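Local coordinates for protein scavenger receptor with C-type lectin type I (Homo sapiens, PDB 2OX8) that binds the leukocyte cell-surface glycan Lewis(x) through its C-type carbohydrate-recognition domain and probably acts as a scavenger receptor, at residues P7-F12 / C16-V21; E27-F32 / N124-E129; L31-E34 / H39-F42. All coordinates share one frame; numbering follows the deposited sequence.

In the fold
Contact 1 joins the two strands of the N-terminal hairpin, about 14 Å (centre to centre) from the middle of the chain and partly exposed. Contacts 2 and 3 are buried, with centres about 8 and 9 Å from that point, and both use helix 26-35. Strand 125-131 ties the three together: it pairs with strand 15-19 of contact 1, receives the helix in contact 2 and pairs with strand 39-40 of contact 3. The hairpin relies on backbone hydrogen bonds and one tryptophan face, contact 2 on rings and sulfur, contact 3 on a cysteine against backbone and leucine. A zinc held by Phe42 O, Glu48 and Glu129 lies at the edge of both buried contacts.

Contact 1: P7-F12 / C16-V21; sequences PHWKNF and CYYFSV. With ZN (zinc ion), chain E.
Trp9 spreads its indole beneath Tyr18 and beside Cys16, and can be followed outward atom by atom. Its CB lies 3.4 Å from Tyr17 O. With CG anti to the carbonyl carbon (chi1 -74°), the ring system turns back across strand 16-19: CE3 reaches Cys16 CB at 3.7 Å, while Cys16 O sits at the indole edge, near its plane. Farther out, Tyr18 CB stands over the centre of the six-membered ring, 3.5 Å from the centroid and 2° off the normal, a nearly ideal CH-pi contact. On the pyrrole side NE1 comes within 3.6 Å of Tyr18 CD1. The Tyr18 ring is tilted 43° to the five-membered ring, so the pair is oblique.

Backbone bonds pair Lys10 with Tyr17. Lys10 N donates to Tyr17 O at 2.7 Å, and Tyr17 N to Lys10 O at 2.6 Å, as expected of an antiparallel hydrogen-bonded pair. Beyond this pair a water bridges the strands, donating to His8 O and accepting from Phe19 N. His8 turns outward, and its NE2 binds a zinc ion at 2.2 Å.

On the face that carries Lys10 and Tyr17, the Tyr17 ring is met by Phe12, whose CB lies 3.9 Å from Tyr17 CE1; the Tyr17 hydroxyl is hydrogen-bonded to Glu48 of helix 46-55. Backbone bonds of Cys16 with Lys130 and Tyr18 with Cys128 join the hairpin to strand 125-131, Trp9 adds a cation-pi contact with Lys130, and a disulfide ties in Cys5. The chemistry implies two separate sources of cohesion: a pair of backbone bonds that sets the alignment, and an indole face that packs on Tyr18 CB.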
loop_
_atom_site.group_PDB
_atom_site.type_symbol
_atom_site.label_atom_id
_atom_site.label_comp_id
_atom_site.label_asym_id
_atom_site.label_seq_id
_atom_site.Cartn_x
_atom_site.Cartn_y
_atom_site.Cartn_z
ATOM N N PRO A 7 -6.522 -19.782 -3.216
ATOM C CA PRO A 7 -5.504 -20.182 -2.230
ATOM C C PRO A 7 -4.404 -19.143 -2.133
ATOM O O PRO A 7 -4.080 -18.496 -3.124
ATOM C CB PRO A 7 -5.006 -21.530 -2.758
ATOM C CG PRO A 7 -5.241 -21.426 -4.258
ATOM C CD PRO A 7 -6.590 -20.744 -4.336
ATOM N N HIS A 8 -3.859 -18.993 -0.922
ATOM C CA HIS A 8 -2.811 -18.041 -0.592
ATOM C C HIS A 8 -3.297 -16.594 -0.496
ATOM O O HIS A 8 -2.513 -15.669 -0.278
ATOM C CB HIS A 8 -1.644 -18.169 -1.556
ATOM C CG HIS A 8 -0.924 -19.480 -1.446
ATOM N ND1 HIS A 8 0.232 -19.758 -2.142
ATOM C CD2 HIS A 8 -1.216 -20.601 -0.740
ATOM C CE1 HIS A 8 0.621 -20.995 -1.869
ATOM N NE2 HIS A 8 -0.242 -21.528 -1.022
ATOM N N TRP A 9 -4.597 -16.398 -0.645
ATOM C CA TRP A 9 -5.172 -15.069 -0.521
ATOM C C TRP A 9 -5.917 -15.092 0.790
ATOM O O TRP A 9 -6.330 -16.155 1.252
ATOM C CB TRP A 9 -6.143 -14.771 -1.661
ATOM C CG TRP A 9 -5.464 -14.496 -2.958
ATOM C CD1 TRP A 9 -4.702 -15.360 -3.674
ATOM C CD2 TRP A 9 -5.468 -13.259 -3.682
ATOM N NE1 TRP A 9 -4.231 -14.746 -4.806
ATOM C CE2 TRP A 9 -4.681 -13.453 -4.838
ATOM C CE3 TRP A 9 -6.054 -12.004 -3.464
ATOM C CZ2 TRP A 9 -4.455 -12.435 -5.786
ATOM C CZ3 TRP A 9 -5.836 -10.980 -4.407
ATOM C CH2 TRP A 9 -5.037 -11.209 -5.557
ATOM N N LYS A 10 -6.075 -13.943 1.413
ATOM C CA LYS A 10 -6.784 -13.920 2.683
ATOM C C LYS A 10 -8.031 -13.080 2.562
ATOM O O LYS A 10 -8.093 -12.110 1.795
ATOM C CB LYS A 10 -5.892 -13.385 3.805
ATOM C CG LYS A 10 -4.767 -14.310 4.139
ATOM C CD LYS A 10 -3.704 -13.643 4.969
ATOM C CE LYS A 10 -2.540 -14.608 5.191
ATOM N NZ LYS A 10 -3.033 -15.928 5.745
ATOM N N ASN A 11 -9.026 -13.473 3.335
ATOM C CA ASN A 11 -10.296 -12.790 3.331
ATOM C C ASN A 11 -10.545 -11.971 4.587
ATOM O O ASN A 11 -10.152 -12.353 5.688
ATOM C CB ASN A 11 -11.429 -13.817 3.118
ATOM C CG ASN A 11 -12.796 -13.224 3.341
ATOM O OD1 ASN A 11 -13.351 -13.335 4.433
ATOM N ND2 ASN A 11 -13.341 -12.561 2.316
ATOM N N PHE A 12 -11.177 -10.827 4.372
ATOM C CA PHE A 12 -11.575 -9.881 5.401
ATOM C C PHE A 12 -12.728 -9.112 4.776
ATOM O O PHE A 12 -12.565 -8.477 3.730
ATOM C CB PHE A 12 -10.449 -8.907 5.741
ATOM C CG PHE A 12 -10.866 -7.811 6.694
ATOM C CD1 PHE A 12 -10.986 -8.063 8.058
ATOM C CD2 PHE A 12 -11.160 -6.535 6.219
ATOM C CE1 PHE A 12 -11.399 -7.063 8.945
ATOM C CE2 PHE A 12 -11.571 -5.530 7.091
ATOM C CZ PHE A 12 -11.692 -5.797 8.463
ATOM N N CYS A 16 -10.479 -10.108 -0.940
ATOM C CA CYS A 16 -9.401 -11.075 -0.950
ATOM C C CYS A 16 -8.081 -10.313 -1.018
ATOM O O CYS A 16 -7.898 -9.471 -1.877
ATOM C CB CYS A 16 -9.557 -11.999 -2.148
ATOM S SG CYS A 16 -11.095 -12.980 -2.053
ATOM N N TYR A 17 -7.178 -10.600 -0.088
ATOM C CA TYR A 17 -5.884 -9.946 -0.041
ATOM C C TYR A 17 -4.733 -10.902 -0.369
ATOM O O TYR A 17 -4.774 -12.087 -0.053
ATOM C CB TYR A 17 -5.651 -9.347 1.351
ATOM C CG TYR A 17 -6.641 -8.281 1.753
ATOM C CD1 TYR A 17 -7.945 -8.610 2.095
ATOM C CD2 TYR A 17 -6.279 -6.935 1.753
ATOM C CE1 TYR A 17 -8.867 -7.623 2.433
ATOM C CE2 TYR A 17 -7.192 -5.944 2.079
ATOM C CZ TYR A 17 -8.482 -6.291 2.424
ATOM O OH TYR A 17 -9.383 -5.315 2.788
ATOM N N TYR A 18 -3.699 -10.371 -1.012
ATOM C CA TYR A 18 -2.533 -11.176 -1.332
ATOM C C TYR A 18 -1.282 -10.504 -0.768
ATOM O O TYR A 18 -0.965 -9.361 -1.114
ATOM C CB TYR A 18 -2.381 -11.346 -2.845
ATOM C CG TYR A 18 -1.190 -12.198 -3.228
ATOM C CD1 TYR A 18 -1.244 -13.586 -3.155
ATOM C CD2 TYR A 18 0.003 -11.611 -3.621
ATOM C CE1 TYR A 18 -0.136 -14.370 -3.463
ATOM C CE2 TYR A 18 1.112 -12.375 -3.933
ATOM C CZ TYR A 18 1.039 -13.754 -3.853
ATOM O OH TYR A 18 2.141 -14.506 -4.188
ATOM N N PHE A 19 -0.585 -11.205 0.120
ATOM C CA PHE A 19 0.642 -10.679 0.678
ATOM C C PHE A 19 1.747 -11.335 -0.107
ATOM O O PHE A 19 1.985 -12.532 0.025
ATOM C CB PHE A 19 0.749 -10.999 2.167
ATOM C CG PHE A 19 -0.190 -10.195 3.009
ATOM C CD1 PHE A 19 -1.554 -10.473 3.012
ATOM C CD2 PHE A 19 0.269 -9.113 3.732
ATOM C CE1 PHE A 19 -2.437 -9.682 3.719
ATOM C CE2 PHE A 19 -0.613 -8.316 4.446
ATOM C CZ PHE A 19 -1.965 -8.600 4.436
ATOM N N SER A 20 2.419 -10.542 -0.931
ATOM C CA SER A 20 3.468 -11.046 -1.799
ATOM C C SER A 20 4.679 -11.657 -1.120
ATOM O O SER A 20 5.053 -11.310 0.008
ATOM C CB SER A 20 3.980 -9.942 -2.718
ATOM O OG SER A 20 4.940 -9.147 -2.027
ATOM N N VAL A 21 5.307 -12.558 -1.863
ATOM C CA VAL A 21 6.516 -13.211 -1.426
ATOM C C VAL A 21 7.657 -12.484 -2.120
ATOM O O VAL A 21 8.619 -12.085 -1.476
ATOM C CB VAL A 21 6.519 -14.680 -1.833
ATOM C CG1 VAL A 21 7.890 -15.284 -1.571
ATOM C CG2 VAL A 21 5.428 -15.419 -1.057
HETATM ZN ZN ZN E . -0.530 -23.645 -0.434
HETATM O O HOH W 1 -1.188 -13.666 1.001
#

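Contact 2: E27-F32 / N124-E129. With ZN (zinc ion), chain F.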
loop_
_atom_site.group_PDB
_atom_site.type_symbol
_atom_site.label_atom_id
_atom_site.label_comp_id
_atom_site.label_asym_id
_atom_site.label_seq_id
_atom_site.Cartn_x
_atom_site.Cartn_y
_atom_site.Cartn_z
ATOM N N GLU A 27 5.956 0.035 -9.752
ATOM C CA GLU A 27 5.224 -0.184 -10.990
ATOM C C GLU A 27 5.110 -1.656 -11.371
ATOM O O GLU A 27 4.165 -2.043 -12.049
ATOM C CB GLU A 27 5.841 0.619 -12.140
ATOM C CG GLU A 27 4.785 1.301 -13.033
ATOM C CD GLU A 27 4.217 2.614 -12.444
ATOM O OE1 GLU A 27 3.133 3.063 -12.891
ATOM O OE2 GLU A 27 4.859 3.206 -11.549
ATOM N N ASP A 28 6.060 -2.486 -10.951
ATOM C CA ASP A 28 5.976 -3.910 -11.273
ATOM C C ASP A 28 4.992 -4.563 -10.309
ATOM O O ASP A 28 4.272 -5.498 -10.668
ATOM C CB ASP A 28 7.344 -4.585 -11.168
ATOM C CG ASP A 28 8.240 -4.279 -12.358
ATOM O OD1 ASP A 28 9.280 -4.968 -12.510
ATOM O OD2 ASP A 28 7.910 -3.352 -13.139
ATOM N N ALA A 29 4.960 -4.060 -9.081
ATOM C CA ALA A 29 4.026 -4.580 -8.098
ATOM C C ALA A 29 2.644 -4.228 -8.637
ATOM O O ALA A 29 1.721 -5.056 -8.661
ATOM C CB ALA A 29 4.250 -3.908 -6.731
ATOM N N LYS A 30 2.532 -2.982 -9.078
ATOM C CA LYS A 30 1.304 -2.431 -9.636
ATOM C C LYS A 30 0.753 -3.312 -10.743
ATOM O O LYS A 30 -0.444 -3.610 -10.778
ATOM C CB LYS A 30 1.587 -1.027 -10.167
ATOM C CG LYS A 30 0.387 -0.307 -10.736
ATOM C CD LYS A 30 0.555 1.201 -10.644
ATOM C CE LYS A 30 -0.571 1.913 -11.357
ATOM N NZ LYS A 30 -0.692 3.340 -10.945
ATOM N N LEU A 31 1.637 -3.747 -11.635
ATOM C CA LEU A 31 1.245 -4.585 -12.761
ATOM C C LEU A 31 0.921 -6.035 -12.400
ATOM O O LEU A 31 0.171 -6.700 -13.114
ATOM C CB LEU A 31 2.340 -4.524 -13.841
ATOM C CG LEU A 31 2.459 -3.125 -14.484
ATOM C CD1 LEU A 31 3.857 -2.901 -15.079
ATOM C CD2 LEU A 31 1.365 -2.970 -15.540
ATOM N N PHE A 32 1.490 -6.528 -11.303
ATOM C CA PHE A 32 1.244 -7.895 -10.865
ATOM C C PHE A 32 -0.192 -8.019 -10.379
ATOM O O PHE A 32 -0.920 -8.918 -10.798
ATOM C CB PHE A 32 2.229 -8.267 -9.750
ATOM C CG PHE A 32 1.917 -9.570 -9.071
ATOM C CD1 PHE A 32 2.677 -10.701 -9.331
ATOM C CD2 PHE A 32 0.855 -9.664 -8.159
ATOM C CE1 PHE A 32 2.394 -11.917 -8.698
ATOM C CE2 PHE A 32 0.561 -10.866 -7.523
ATOM C CZ PHE A 32 1.336 -11.998 -7.795
ATOM N N ASN A 124 10.292 -3.830 -2.789
ATOM C CA ASN A 124 9.574 -4.172 -1.569
ATOM C C ASN A 124 8.544 -5.233 -1.878
ATOM O O ASN A 124 8.256 -5.521 -3.037
ATOM C CB ASN A 124 8.815 -2.973 -0.985
ATOM C CG ASN A 124 9.727 -1.864 -0.508
ATOM O OD1 ASN A 124 10.048 -0.949 -1.268
ATOM N ND2 ASN A 124 10.149 -1.935 0.753
ATOM N N ASN A 125 7.989 -5.806 -0.814
ATOM C CA ASN A 125 6.946 -6.799 -0.934
ATOM C C ASN A 125 5.713 -5.940 -1.121
ATOM O O ASN A 125 5.761 -4.732 -0.872
ATOM C CB ASN A 125 6.842 -7.621 0.351
ATOM C CG ASN A 125 8.113 -8.415 0.644
ATOM O OD1 ASN A 125 9.134 -7.857 1.042
ATOM N ND2 ASN A 125 8.055 -9.720 0.431
ATOM N N PHE A 126 4.611 -6.542 -1.545
ATOM C CA PHE A 126 3.403 -5.775 -1.781
ATOM C C PHE A 126 2.122 -6.540 -1.475
ATOM O O PHE A 126 2.108 -7.771 -1.426
ATOM C CB PHE A 126 3.397 -5.301 -3.238
ATOM C CG PHE A 126 3.506 -6.416 -4.236
ATOM C CD1 PHE A 126 2.378 -7.065 -4.692
ATOM C CD2 PHE A 126 4.755 -6.860 -4.665
ATOM C CE1 PHE A 126 2.480 -8.144 -5.555
ATOM C CE2 PHE A 126 4.869 -7.942 -5.530
ATOM C CZ PHE A 126 3.727 -8.587 -5.976
ATOM N N ILE A 127 1.043 -5.790 -1.273
ATOM C CA ILE A 127 -0.253 -6.371 -0.962
ATOM C C ILE A 127 -1.244 -6.101 -2.095
ATOM O O ILE A 127 -1.426 -4.958 -2.521
ATOM C CB ILE A 127 -0.817 -5.779 0.366
ATOM C CG1 ILE A 127 0.151 -6.061 1.513
ATOM C CG2 ILE A 127 -2.183 -6.386 0.680
ATOM C CD1 ILE A 127 -0.316 -5.512 2.868
ATOM N N CYS A 128 -1.867 -7.155 -2.593
ATOM C CA CYS A 128 -2.856 -7.016 -3.646
ATOM C C CYS A 128 -4.241 -7.182 -3.014
ATOM O O CYS A 128 -4.422 -7.920 -2.035
ATOM C CB CYS A 128 -2.650 -8.064 -4.730
ATOM S SG CYS A 128 -1.140 -7.883 -5.736
ATOM N N GLU A 129 -5.221 -6.505 -3.587
ATOM C CA GLU A 129 -6.559 -6.531 -3.047
ATOM C C GLU A 129 -7.593 -6.521 -4.175
ATOM O O GLU A 129 -7.337 -5.982 -5.257
ATOM C CB GLU A 129 -6.725 -5.302 -2.147
ATOM C CG GLU A 129 -8.128 -5.026 -1.610
ATOM C CD GLU A 129 -8.247 -3.651 -0.946
ATOM O OE1 GLU A 129 -7.963 -2.640 -1.617
ATOM O OE2 GLU A 129 -8.630 -3.574 0.238
HETATM ZN ZN ZN F . -9.102 -2.055 1.205
#
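Phe126 presents its edge to the face of Phe32, the rings forming an edge-to-face pair with centroids 5.1 Å apart and planes at 63°. The closest atoms are Phe126 CE1 and Phe32 CD2, at 3.4 Å. Ala29, one helical turn before Phe32, meets Phe126 differently: its CB lies over the ring face, 3.6 Å from Phe126 CG, in a CH-pi contact. The Phe126 ring is therefore touched by a methyl over its face and, at its edge, by the Phe32 face. Phe126 CB points to the helix, and CG, between backbone N and carbonyl carbon (chi1 57°), holds the ring over its own backbone, where Ala29 CB reaches its face.

Cys128 comes to the Phe32 ring at the edge, with SG 3.6 Å from Phe32 CD2, a sulfur-aromatic contact. Helix 27-32 runs at 30° to strand 125-129, their axes 9.0 Å apart. Glu129, next along the strand, binds zinc through OE2 at 1.9 Å.

The first helix of the C-type lectin fold is thus joined to its last strand by apolar means, two rings, a methyl and a sulfur, and the disulfide from Cys128 to Cys33, the residue after Phe32, fixes the same neighbourhood covalently.

Contact 3: L31-E34 / H39-F42. With ZN (zinc ion), chain F.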
loop_
_atom_site.group_PDB
_atom_site.type_symbol
_atom_site.label_atom_id
_atom_site.label_comp_id
_atom_site.label_asym_id
_atom_site.label_seq_id
_atom_site.Cartn_x
_atom_site.Cartn_y
_atom_site.Cartn_z
ATOM N N LEU A 31 1.637 -3.747 -11.635
ATOM C CA LEU A 31 1.245 -4.585 -12.761
ATOM C C LEU A 31 0.921 -6.035 -12.400
ATOM O O LEU A 31 0.171 -6.700 -13.114
ATOM C CB LEU A 31 2.340 -4.524 -13.841
ATOM C CG LEU A 31 2.459 -3.125 -14.484
ATOM C CD1 LEU A 31 3.857 -2.901 -15.079
ATOM C CD2 LEU A 31 1.365 -2.970 -15.540
ATOM N N PHE A 32 1.490 -6.528 -11.303
ATOM C CA PHE A 32 1.244 -7.895 -10.865
ATOM C C PHE A 32 -0.192 -8.019 -10.379
ATOM O O PHE A 32 -0.920 -8.918 -10.798
ATOM C CB PHE A 32 2.229 -8.267 -9.750
ATOM C CG PHE A 32 1.917 -9.570 -9.071
ATOM C CD1 PHE A 32 2.677 -10.701 -9.331
ATOM C CD2 PHE A 32 0.855 -9.664 -8.159
ATOM C CE1 PHE A 32 2.394 -11.917 -8.698
ATOM C CE2 PHE A 32 0.561 -10.866 -7.523
ATOM C CZ PHE A 32 1.336 -11.998 -7.795
ATOM N N CYS A 33 -0.612 -7.109 -9.498
ATOM C CA CYS A 33 -1.984 -7.136 -8.993
ATOM C C CYS A 33 -2.972 -6.929 -10.148
ATOM O O CYS A 33 -4.031 -7.561 -10.216
ATOM C CB CYS A 33 -2.223 -6.033 -7.973
ATOM S SG CYS A 33 -1.198 -5.979 -6.482
ATOM N N GLU A 34 -2.620 -6.017 -11.038
ATOM C CA GLU A 34 -3.455 -5.700 -12.184
ATOM C C GLU A 34 -3.803 -6.965 -12.955
ATOM O O GLU A 34 -4.966 -7.239 -13.231
ATOM C CB GLU A 34 -2.720 -4.709 -13.093
ATOM C CG GLU A 34 -3.486 -3.441 -13.409
ATOM C CD GLU A 34 -2.557 -2.257 -13.718
ATOM O OE1 GLU A 34 -1.686 -2.379 -14.614
ATOM O OE2 GLU A 34 -2.704 -1.200 -13.060
ATOM N N HIS A 39 -5.492 -4.778 -7.387
ATOM C CA HIS A 39 -4.660 -3.596 -7.375
ATOM C C HIS A 39 -4.014 -3.510 -6.020
ATOM O O HIS A 39 -4.517 -4.094 -5.058
ATOM C CB HIS A 39 -5.531 -2.362 -7.579
ATOM C CG HIS A 39 -6.733 -2.332 -6.688
ATOM N ND1 HIS A 39 -6.647 -2.101 -5.329
ATOM C CD2 HIS A 39 -8.043 -2.570 -6.950
ATOM C CE1 HIS A 39 -7.850 -2.198 -4.793
ATOM N NE2 HIS A 39 -8.715 -2.484 -5.755
ATOM N N LEU A 40 -2.900 -2.786 -5.944
ATOM C CA LEU A 40 -2.240 -2.607 -4.676
ATOM C C LEU A 40 -3.357 -2.143 -3.715
ATOM O O LEU A 40 -4.222 -1.315 -4.064
ATOM C CB LEU A 40 -1.101 -1.591 -4.833
ATOM C CG LEU A 40 0.177 -2.176 -5.497
ATOM C CD1 LEU A 40 1.075 -1.066 -6.018
ATOM C CD2 LEU A 40 0.936 -3.051 -4.477
ATOM N N VAL A 41 -3.348 -2.734 -2.524
ATOM C CA VAL A 41 -4.333 -2.505 -1.484
ATOM C C VAL A 41 -4.669 -1.041 -1.151
ATOM O O VAL A 41 -3.801 -0.167 -1.187
ATOM C CB VAL A 41 -3.876 -3.239 -0.196
ATOM C CG1 VAL A 41 -2.645 -2.562 0.375
ATOM C CG2 VAL A 41 -4.973 -3.285 0.814
ATOM N N PHE A 42 -5.944 -0.792 -0.853
ATOM C CA PHE A 42 -6.430 0.530 -0.443
ATOM C C PHE A 42 -6.836 0.285 1.004
ATOM O O PHE A 42 -7.479 -0.729 1.306
ATOM C CB PHE A 42 -7.694 0.960 -1.201
ATOM C CG PHE A 42 -7.501 1.168 -2.664
ATOM C CD1 PHE A 42 -8.577 1.058 -3.527
ATOM C CD2 PHE A 42 -6.242 1.441 -3.194
ATOM C CE1 PHE A 42 -8.409 1.207 -4.909
ATOM C CE2 PHE A 42 -6.062 1.594 -4.571
ATOM C CZ PHE A 42 -7.153 1.473 -5.428
HETATM ZN ZN ZN F . -9.102 -2.055 1.205
#
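Cys33 drives its side chain against the backbone of His39 and Leu40, and here the packing is close. CB lies 3.5 Å from His39 CA, and the CA atoms of Cys33 and His39 are only 4.7 Å apart, so helix and strand nearly meet backbone to backbone. SG, anti to the carbonyl carbon (chi1 -59°), continues past His39 to within 3.7 Å of Leu40 N and 4.1 Å of Leu40 CD2. Its covalent bond runs to Cys128 on the neighbouring strand, and Cys33 O accepts a hydrogen bond from Ser38 OG, so both ends of the residue are held.

The other side is looser. The His39 side chain, partly exposed, leaves its backbone on the side away from the helix, and its nearest approach to residues 31-34 is the 5.0 Å between His39 CB and Cys33 CB. That imidazole is ordered by its own segment instead. ND1 donates to Leu40 O at 2.8 Å in an almost straight bond (172°), with the acceptor in the ring plane but the donor 58° out of the carbonyl plane. Phe42 adds a partner over the ring: its CE1 stands 3.4 Å above the imidazole plane of His39, toward the rim.

Beyond the ring, Phe42 O binds, at 2.1 Å, the zinc ion it shares with Glu48 and Glu129, and Phe42 N probably hydrogen-bonds to Glu129 OE1. The contact joins helix 26-35 to the short strand 39-40 where the chain turns back. Sulfur and backbone therefore carry its buried side, while the His39 ring is held by Leu40 O and Phe42.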